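Local coordinates for protein DNA ligase (PDB 3GDE) that probably seals nicks in double-stranded DNA during replication, recombination and repair, using ATP, with magnesium as cofactor, at residues Glu17-Thr22 and Thr26-Ala31; Gly92-Val97 and Leu161-Met166. One frame throughout, in Å; residues are numbered along the deposited sequence.

Interaction 1: Glu17-Thr22 and Thr26-Ala31; sequences EKISST and TARIAA
Ile-19 reaches across to Arg-28 with the end of its longer branch, and the two side chains run at about a right angle to each other. The methyl CD1 of Ile-19 lies 4.1 Å from CG of Arg-28 and also stands over the centre of the guanidinium group, 4.2 Å above its plane. One methyl therefore meets both the aliphatic base and the flat end of the same arginine. This is possible because the Arg-28 chain is bent twice, at chi2 (-73°) and again at chi3 (-84°), which curls the guanidinium back over the methyl instead of letting it extend straight from the helix. The isoleucine offers only hydrocarbon to the charged group, and its methyl lies over the face and not in the plane where the N-H bonds of Arg-28 point.

The two segments belong to a helix-loop-helix of the N-terminal DNA-binding domain, in which the loop after helix 6-16 leads into helix 22-34. Ser-21 is the N-cap of the second helix, its OG accepting from Glu-24 N, and Thr-22 opens the first turn. Here the carbonyl of Thr-22 is gripped twice by Thr-26: the backbone N donates at 3.0 Å from Thr-22 O, and OG1 of Thr-26 donates to Thr-22 O at 2.8 Å. The hydroxyl reaches back because OG1 sits beside its own backbone N (chi1 -61°). The two donors arrive from opposite faces of the carbonyl plane, both tilted well off it, which leaves room for both on the one oxygen. The buried Thr-26 hydroxyl thus has an acceptor within its own helix, while its side chain packs on Ile-174 and Asp-177 of helix 172-182.

Interaction 2: Gly92-Val97 and Leu161-Met166; sequences GDLGLV and LILNEM
The carboxylates of Asp-93 and Glu-165 face each other across the contact with their planes turned by roughly 56°. OD1 of Asp-93 stands well above the plane of the Glu-165 carboxylate, on the OE2 side of that group, and the nearest oxygens, Asp-93 OD1 and Glu-165 OE2, are 4.5 Å apart. The other oxygen of the aspartate is engaged within its own chain segment: OD2 of Asp-93 uses its anti lone pair to accept from Leu-96 N at 3.0 Å, with an N-H...O angle of 143°. That bond marks Asp-93 as the N-cap of helix 94-108. OD2 also forms a salt bridge with NE of Arg-160, from helix 152-162, which ties the cap to the helix whose last turn opens the opposing segment.

Beside the acids lies an apolar contact in which the two leucines cross at about a right angle. CD1 of Leu-163 is 4.0 Å from both CB and CD2 of Leu-94, so a single methyl rests against the base and one branch tip of its partner. Leu-94 presents that branch with CG swung away from its backbone N (chi1 -162°), and its side chain also packs on Ile-66, Leu-69 and Tyr-70 of helix 66-77. Leu-163 sits where helix 152-162 ends in a Schellman motif: Asn-164, with positive phi, donates its backbone N to Leu-161 O at 2.9 Å, and the chain then turns toward Glu-165.

A helix start thus meets a helix end in the helical N-terminal domain. Arg-160 probably offsets the charge of Asp-93, and the partial positive end of helix 94-108 would add to this; Glu-165 has a long, weak ion pair with Arg-167. This probably lets the two acids lie near each other while the leucines supply the direct packing.

In the fold
Both contacts lie in the N-terminal DNA-binding domain, their centres about 20 Å apart. Interaction 1 is local, joining a loop to the helix that follows it and combining hydrogen bonds near a helix start with a methyl against an exposed arginine; one touching residue, Thr-26, is buried. Interaction 2 brings together parts far apart in sequence and, with Leu-94 and Asp-93 buried, packs leucines where a helix start meets a helix end. Arg-160 connects the neighbourhoods: it pairs with Asp-93 of interaction 2 and with Glu-17 of segment 17-22. Each also borders the C-terminal OB-fold region, through Thr-22 on Val-457 and Thr-458 and through Glu-165 on Pro-499, consistent with the closed conformation of this ligase.

Interaction 1: Glu17-Thr22 and Thr26-Ala31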
ATOM      1  N   GLU A  17      -9.324 -21.191  -5.740  1.00 35.54           N
ATOM      2  CA  GLU A  17     -10.580 -20.454  -5.590  1.00 37.03           C
ATOM      3  C   GLU A  17     -11.622 -21.214  -4.770  1.00 37.56           C
ATOM      4  O   GLU A  17     -12.412 -20.615  -4.049  1.00 38.00           O
ATOM      5  CB  GLU A  17     -11.172 -20.101  -6.959  1.00 37.15           C
ATOM      6  CG  GLU A  17     -10.292 -19.209  -7.793  1.00 37.82           C
ATOM      7  CD  GLU A  17     -11.062 -18.222  -8.642  1.00 39.36           C
ATOM      8  OE1 GLU A  17     -12.309 -18.159  -8.527  1.00 38.16           O
ATOM      9  OE2 GLU A  17     -10.399 -17.493  -9.421  1.00 39.65           O
ATOM     10  N   LYS A  18     -11.606 -22.535  -4.891  1.00 38.39           N
ATOM     11  CA  LYS A  18     -12.537 -23.422  -4.205  1.00 39.22           C
ATOM     12  C   LYS A  18     -12.195 -23.557  -2.722  1.00 38.88           C
ATOM     13  O   LYS A  18     -13.057 -23.891  -1.900  1.00 39.50           O
ATOM     14  CB  LYS A  18     -12.527 -24.784  -4.923  1.00 39.66           C
ATOM     15  CG  LYS A  18     -12.978 -26.024  -4.136  1.00 43.12           C
ATOM     16  CD  LYS A  18     -11.776 -26.850  -3.636  1.00 46.26           C
ATOM     17  CE  LYS A  18     -12.133 -28.313  -3.427  1.00 47.41           C
ATOM     18  NZ  LYS A  18     -12.398 -29.008  -4.728  1.00 47.69           N
ATOM     19  N   ILE A  19     -10.941 -23.278  -2.385  1.00 38.19           N
ATOM     20  CA  ILE A  19     -10.422 -23.539  -1.055  1.00 37.47           C
ATOM     21  C   ILE A  19     -10.586 -22.313  -0.163  1.00 37.22           C
ATOM     22  O   ILE A  19     -10.091 -21.219  -0.476  1.00 37.60           O
ATOM     23  CB  ILE A  19      -8.949 -24.018  -1.122  1.00 37.55           C
ATOM     24  CG1 ILE A  19      -8.865 -25.333  -1.912  1.00 37.84           C
ATOM     25  CG2 ILE A  19      -8.359 -24.199   0.272  1.00 36.81           C
ATOM     26  CD1 ILE A  19      -7.504 -25.612  -2.531  1.00 39.18           C
ATOM     27  N   SER A  20     -11.291 -22.498   0.950  1.00 36.19           N
ATOM     28  CA  SER A  20     -11.544 -21.404   1.867  1.00 35.50           C
ATOM     29  C   SER A  20     -10.656 -21.455   3.108  1.00 34.46           C
ATOM     30  O   SER A  20     -10.436 -20.430   3.753  1.00 34.64           O
ATOM     31  CB  SER A  20     -13.037 -21.322   2.230  1.00 35.92           C
ATOM     32  OG  SER A  20     -13.424 -22.390   3.072  1.00 37.50           O
ATOM     33  N   SER A  21     -10.134 -22.635   3.436  1.00 33.14           N
ATOM     34  CA  SER A  21      -9.267 -22.768   4.596  1.00 31.71           C
ATOM     35  C   SER A  21      -7.909 -22.112   4.374  1.00 31.08           C
ATOM     36  O   SER A  21      -7.226 -22.396   3.391  1.00 31.46           O
ATOM     37  CB  SER A  21      -9.102 -24.241   4.994  1.00 31.79           C
ATOM     38  OG  SER A  21      -8.045 -24.393   5.927  1.00 30.81           O
ATOM     39  N   THR A  22      -7.536 -21.240   5.307  1.00 30.20           N
ATOM     40  CA  THR A  22      -6.261 -20.517   5.310  1.00 29.15           C
ATOM     41  C   THR A  22      -5.041 -21.437   5.399  1.00 28.59           C
ATOM     42  O   THR A  22      -4.015 -21.192   4.748  1.00 28.16           O
ATOM     43  CB  THR A  22      -6.239 -19.473   6.479  1.00 29.29           C
ATOM     44  OG1 THR A  22      -7.067 -18.352   6.126  1.00 29.75           O
ATOM     45  CG2 THR A  22      -4.808 -18.982   6.795  1.00 28.03           C
ATOM     46  N   THR A  26      -2.297 -22.170   2.485  1.00 22.74           N
ATOM     47  CA  THR A  26      -0.882 -22.131   2.840  1.00 22.37           C
ATOM     48  C   THR A  26      -0.124 -23.398   2.353  1.00 22.25           C
ATOM     49  O   THR A  26       0.948 -23.300   1.748  1.00 22.19           O
ATOM     50  CB  THR A  26      -0.710 -21.916   4.371  1.00 22.12           C
ATOM     51  OG1 THR A  26      -1.298 -20.663   4.742  1.00 22.79           O
ATOM     52  CG2 THR A  26       0.760 -21.920   4.787  1.00 21.08           C
ATOM     53  N   ALA A  27      -0.708 -24.567   2.598  1.00 22.43           N
ATOM     54  CA  ALA A  27      -0.061 -25.847   2.288  1.00 22.97           C
ATOM     55  C   ALA A  27      -0.015 -26.137   0.772  1.00 23.13           C
ATOM     56  O   ALA A  27       1.013 -26.574   0.247  1.00 23.12           O
ATOM     57  CB  ALA A  27      -0.736 -26.996   3.074  1.00 22.64           C
ATOM     58  N   ARG A  28      -1.118 -25.867   0.077  1.00 23.67           N
ATOM     59  CA  ARG A  28      -1.153 -25.927  -1.385  1.00 24.67           C
ATOM     60  C   ARG A  28      -0.118 -25.026  -2.041  1.00 23.98           C
ATOM     61  O   ARG A  28       0.585 -25.452  -2.957  1.00 24.06           O
ATOM     62  CB  ARG A  28      -2.541 -25.578  -1.924  1.00 25.27           C
ATOM     63  CG  ARG A  28      -3.611 -26.598  -1.590  1.00 29.62           C
ATOM     64  CD  ARG A  28      -3.434 -27.859  -2.415  1.00 36.75           C
ATOM     65  NE  ARG A  28      -4.042 -27.764  -3.741  1.00 41.31           N
ATOM     66  CZ  ARG A  28      -4.994 -28.581  -4.187  1.00 42.94           C
ATOM     67  NH1 ARG A  28      -5.447 -29.568  -3.417  1.00 43.30           N
ATOM     68  NH2 ARG A  28      -5.482 -28.422  -5.414  1.00 43.92           N
ATOM     69  N   ILE A  29      -0.023 -23.788  -1.566  1.00 23.62           N
ATOM     70  CA  ILE A  29       0.906 -22.800  -2.133  1.00 22.79           C
ATOM     71  C   ILE A  29       2.372 -23.152  -1.873  1.00 22.45           C
ATOM     72  O   ILE A  29       3.202 -22.995  -2.762  1.00 22.45           O
ATOM     73  CB  ILE A  29       0.590 -21.356  -1.649  1.00 22.93           C
ATOM     74  CG1 ILE A  29      -0.790 -20.925  -2.167  1.00 22.84           C
ATOM     75  CG2 ILE A  29       1.713 -20.355  -2.085  1.00 21.32           C
ATOM     76  CD1 ILE A  29      -1.316 -19.631  -1.531  1.00 22.48           C
ATOM     77  N   ALA A  30       2.672 -23.626  -0.658  1.00 22.19           N
ATOM     78  CA  ALA A  30       4.008 -24.116  -0.306  1.00 22.23           C
ATOM     79  C   ALA A  30       4.455 -25.246  -1.215  1.00 22.00           C
ATOM     80  O   ALA A  30       5.565 -25.208  -1.753  1.00 22.63           O
ATOM     81  CB  ALA A  30       4.053 -24.578   1.167  1.00 22.34           C
ATOM     82  N   ALA A  31       3.589 -26.243  -1.382  1.00 21.83           N
ATOM     83  CA  ALA A  31       3.852 -27.382  -2.275  1.00 22.03           C
ATOM     84  C   ALA A  31       4.205 -26.946  -3.688  1.00 22.10           C
ATOM     85  O   ALA A  31       5.178 -27.436  -4.258  1.00 21.68           O
ATOM     86  CB  ALA A  31       2.642 -28.368  -2.288  1.00 22.04           C
TER

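Interaction 2: Gly92-Val97 and Leu161-Met166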
ATOM      1  N   GLY A  92     -19.544 -10.211 -13.184  1.00 34.90           N
ATOM      2  CA  GLY A  92     -19.047  -9.612 -11.939  1.00 34.27           C
ATOM      3  C   GLY A  92     -17.525  -9.498 -11.860  1.00 33.79           C
ATOM      4  O   GLY A  92     -16.982  -9.068 -10.842  1.00 33.37           O
ATOM      5  N   ASP A  93     -16.842  -9.865 -12.944  1.00 32.90           N
ATOM      6  CA  ASP A  93     -15.384  -9.894 -12.975  1.00 32.35           C
ATOM      7  C   ASP A  93     -14.910  -9.844 -14.415  1.00 31.25           C
ATOM      8  O   ASP A  93     -15.409 -10.590 -15.248  1.00 30.70           O
ATOM      9  CB  ASP A  93     -14.870 -11.174 -12.302  1.00 32.69           C
ATOM     10  CG  ASP A  93     -13.368 -11.227 -12.234  1.00 33.88           C
ATOM     11  OD1 ASP A  93     -12.786 -10.552 -11.362  1.00 37.58           O
ATOM     12  OD2 ASP A  93     -12.758 -11.939 -13.057  1.00 35.48           O
ATOM     13  N   LEU A  94     -13.948  -8.966 -14.708  1.00 30.24           N
ATOM     14  CA  LEU A  94     -13.408  -8.865 -16.059  1.00 29.76           C
ATOM     15  C   LEU A  94     -12.582 -10.097 -16.440  1.00 29.72           C
ATOM     16  O   LEU A  94     -12.501 -10.441 -17.626  1.00 30.03           O
ATOM     17  CB  LEU A  94     -12.600  -7.578 -16.261  1.00 29.59           C
ATOM     18  CG  LEU A  94     -12.337  -7.140 -17.711  1.00 29.39           C
ATOM     19  CD1 LEU A  94     -13.625  -6.797 -18.491  1.00 29.19           C
ATOM     20  CD2 LEU A  94     -11.385  -5.968 -17.741  1.00 29.72           C
ATOM     21  N   GLY A  95     -11.980 -10.750 -15.439  1.00 29.35           N
ATOM     22  CA  GLY A  95     -11.231 -11.989 -15.647  1.00 28.57           C
ATOM     23  C   GLY A  95     -12.117 -13.066 -16.250  1.00 28.85           C
ATOM     24  O   GLY A  95     -11.746 -13.695 -17.242  1.00 28.46           O
ATOM     25  N   LEU A  96     -13.300 -13.257 -15.662  1.00 28.23           N
ATOM     26  CA  LEU A  96     -14.261 -14.244 -16.147  1.00 28.28           C
ATOM     27  C   LEU A  96     -14.813 -13.893 -17.527  1.00 28.43           C
ATOM     28  O   LEU A  96     -15.157 -14.777 -18.311  1.00 28.54           O
ATOM     29  CB  LEU A  96     -15.401 -14.436 -15.140  1.00 28.14           C
ATOM     30  CG  LEU A  96     -15.037 -15.018 -13.767  1.00 28.21           C
ATOM     31  CD1 LEU A  96     -16.246 -15.010 -12.841  1.00 28.51           C
ATOM     32  CD2 LEU A  96     -14.457 -16.429 -13.883  1.00 28.47           C
ATOM     33  N   VAL A  97     -14.885 -12.599 -17.821  1.00 28.49           N
ATOM     34  CA  VAL A  97     -15.280 -12.137 -19.141  1.00 28.38           C
ATOM     35  C   VAL A  97     -14.191 -12.437 -20.173  1.00 28.49           C
ATOM     36  O   VAL A  97     -14.491 -12.939 -21.259  1.00 28.91           O
ATOM     37  CB  VAL A  97     -15.623 -10.631 -19.150  1.00 28.38           C
ATOM     38  CG1 VAL A  97     -15.878 -10.140 -20.580  1.00 27.80           C
ATOM     39  CG2 VAL A  97     -16.834 -10.365 -18.269  1.00 28.08           C
ATOM     40  N   LEU A 161      -4.647 -10.018 -12.693  1.00 23.86           N
ATOM     41  CA  LEU A 161      -3.316  -9.577 -12.290  1.00 24.27           C
ATOM     42  C   LEU A 161      -3.119  -8.092 -12.597  1.00 24.38           C
ATOM     43  O   LEU A 161      -2.733  -7.330 -11.711  1.00 24.92           O
ATOM     44  CB  LEU A 161      -2.237 -10.449 -12.962  1.00 23.77           C
ATOM     45  CG  LEU A 161      -0.740 -10.206 -12.744  1.00 24.14           C
ATOM     46  CD1 LEU A 161      -0.376 -10.075 -11.263  1.00 25.59           C
ATOM     47  CD2 LEU A 161       0.074 -11.332 -13.400  1.00 24.10           C
ATOM     48  N   ILE A 162      -3.403  -7.687 -13.837  1.00 24.55           N
ATOM     49  CA  ILE A 162      -3.374  -6.275 -14.244  1.00 24.50           C
ATOM     50  C   ILE A 162      -4.290  -5.388 -13.373  1.00 25.20           C
ATOM     51  O   ILE A 162      -3.949  -4.249 -13.060  1.00 24.82           O
ATOM     52  CB  ILE A 162      -3.751  -6.114 -15.742  1.00 24.78           C
ATOM     53  CG1 ILE A 162      -2.684  -6.755 -16.641  1.00 23.89           C
ATOM     54  CG2 ILE A 162      -3.969  -4.617 -16.110  1.00 23.45           C
ATOM     55  CD1 ILE A 162      -3.146  -7.016 -18.047  1.00 21.38           C
ATOM     56  N   LEU A 163      -5.444  -5.924 -12.990  1.00 26.22           N
ATOM     57  CA  LEU A 163      -6.395  -5.231 -12.120  1.00 27.38           C
ATOM     58  C   LEU A 163      -6.057  -5.378 -10.630  1.00 28.65           C
ATOM     59  O   LEU A 163      -6.763  -4.843  -9.781  1.00 28.87           O
ATOM     60  CB  LEU A 163      -7.824  -5.725 -12.399  1.00 27.01           C
ATOM     61  CG  LEU A 163      -8.351  -5.353 -13.795  1.00 27.24           C
ATOM     62  CD1 LEU A 163      -9.697  -5.988 -14.084  1.00 27.91           C
ATOM     63  CD2 LEU A 163      -8.406  -3.845 -13.990  1.00 26.97           C
ATOM     64  N   ASN A 164      -4.984  -6.115 -10.332  1.00 29.90           N
ATOM     65  CA  ASN A 164      -4.469  -6.303  -8.973  1.00 31.03           C
ATOM     66  C   ASN A 164      -5.395  -6.988  -7.944  1.00 31.40           C
ATOM     67  O   ASN A 164      -5.126  -6.913  -6.740  1.00 31.80           O
ATOM     68  CB  ASN A 164      -3.900  -4.987  -8.400  1.00 31.44           C
ATOM     69  CG  ASN A 164      -2.821  -4.344  -9.303  1.00 34.05           C
ATOM     70  OD1 ASN A 164      -2.798  -3.116  -9.460  1.00 36.18           O
ATOM     71  ND2 ASN A 164      -1.934  -5.167  -9.895  1.00 34.78           N
ATOM     72  N   GLU A 165      -6.458  -7.648  -8.406  1.00 31.75           N
ATOM     73  CA  GLU A 165      -7.309  -8.478  -7.539  1.00 32.42           C
ATOM     74  C   GLU A 165      -7.530  -9.885  -8.105  1.00 31.04           C
ATOM     75  O   GLU A 165      -8.356 -10.098  -8.992  1.00 31.35           O
ATOM     76  CB  GLU A 165      -8.634  -7.771  -7.108  1.00 32.90           C
ATOM     77  CG  GLU A 165      -9.833  -7.790  -8.075  1.00 34.95           C
ATOM     78  CD  GLU A 165     -11.245  -7.835  -7.389  1.00 35.46           C
ATOM     79  OE1 GLU A 165     -11.386  -8.193  -6.182  1.00 38.61           O
ATOM     80  OE2 GLU A 165     -12.239  -7.530  -8.091  1.00 39.40           O
ATOM     81  N   MET A 166      -6.771 -10.845  -7.574  1.00 29.99           N
ATOM     82  CA  MET A 166      -6.754 -12.230  -8.067  1.00 28.20           C
ATOM     83  C   MET A 166      -7.979 -13.038  -7.631  1.00 27.91           C
ATOM     84  O   MET A 166      -8.351 -14.017  -8.287  1.00 26.82           O
ATOM     85  CB  MET A 166      -5.473 -12.940  -7.602  1.00 28.21           C
ATOM     86  CG  MET A 166      -4.179 -12.332  -8.115  1.00 27.40           C
ATOM     87  SD  MET A 166      -4.151 -12.207  -9.913  1.00 26.27           S
ATOM     88  CE  MET A 166      -3.532 -13.799 -10.419  1.00 24.50           C
TER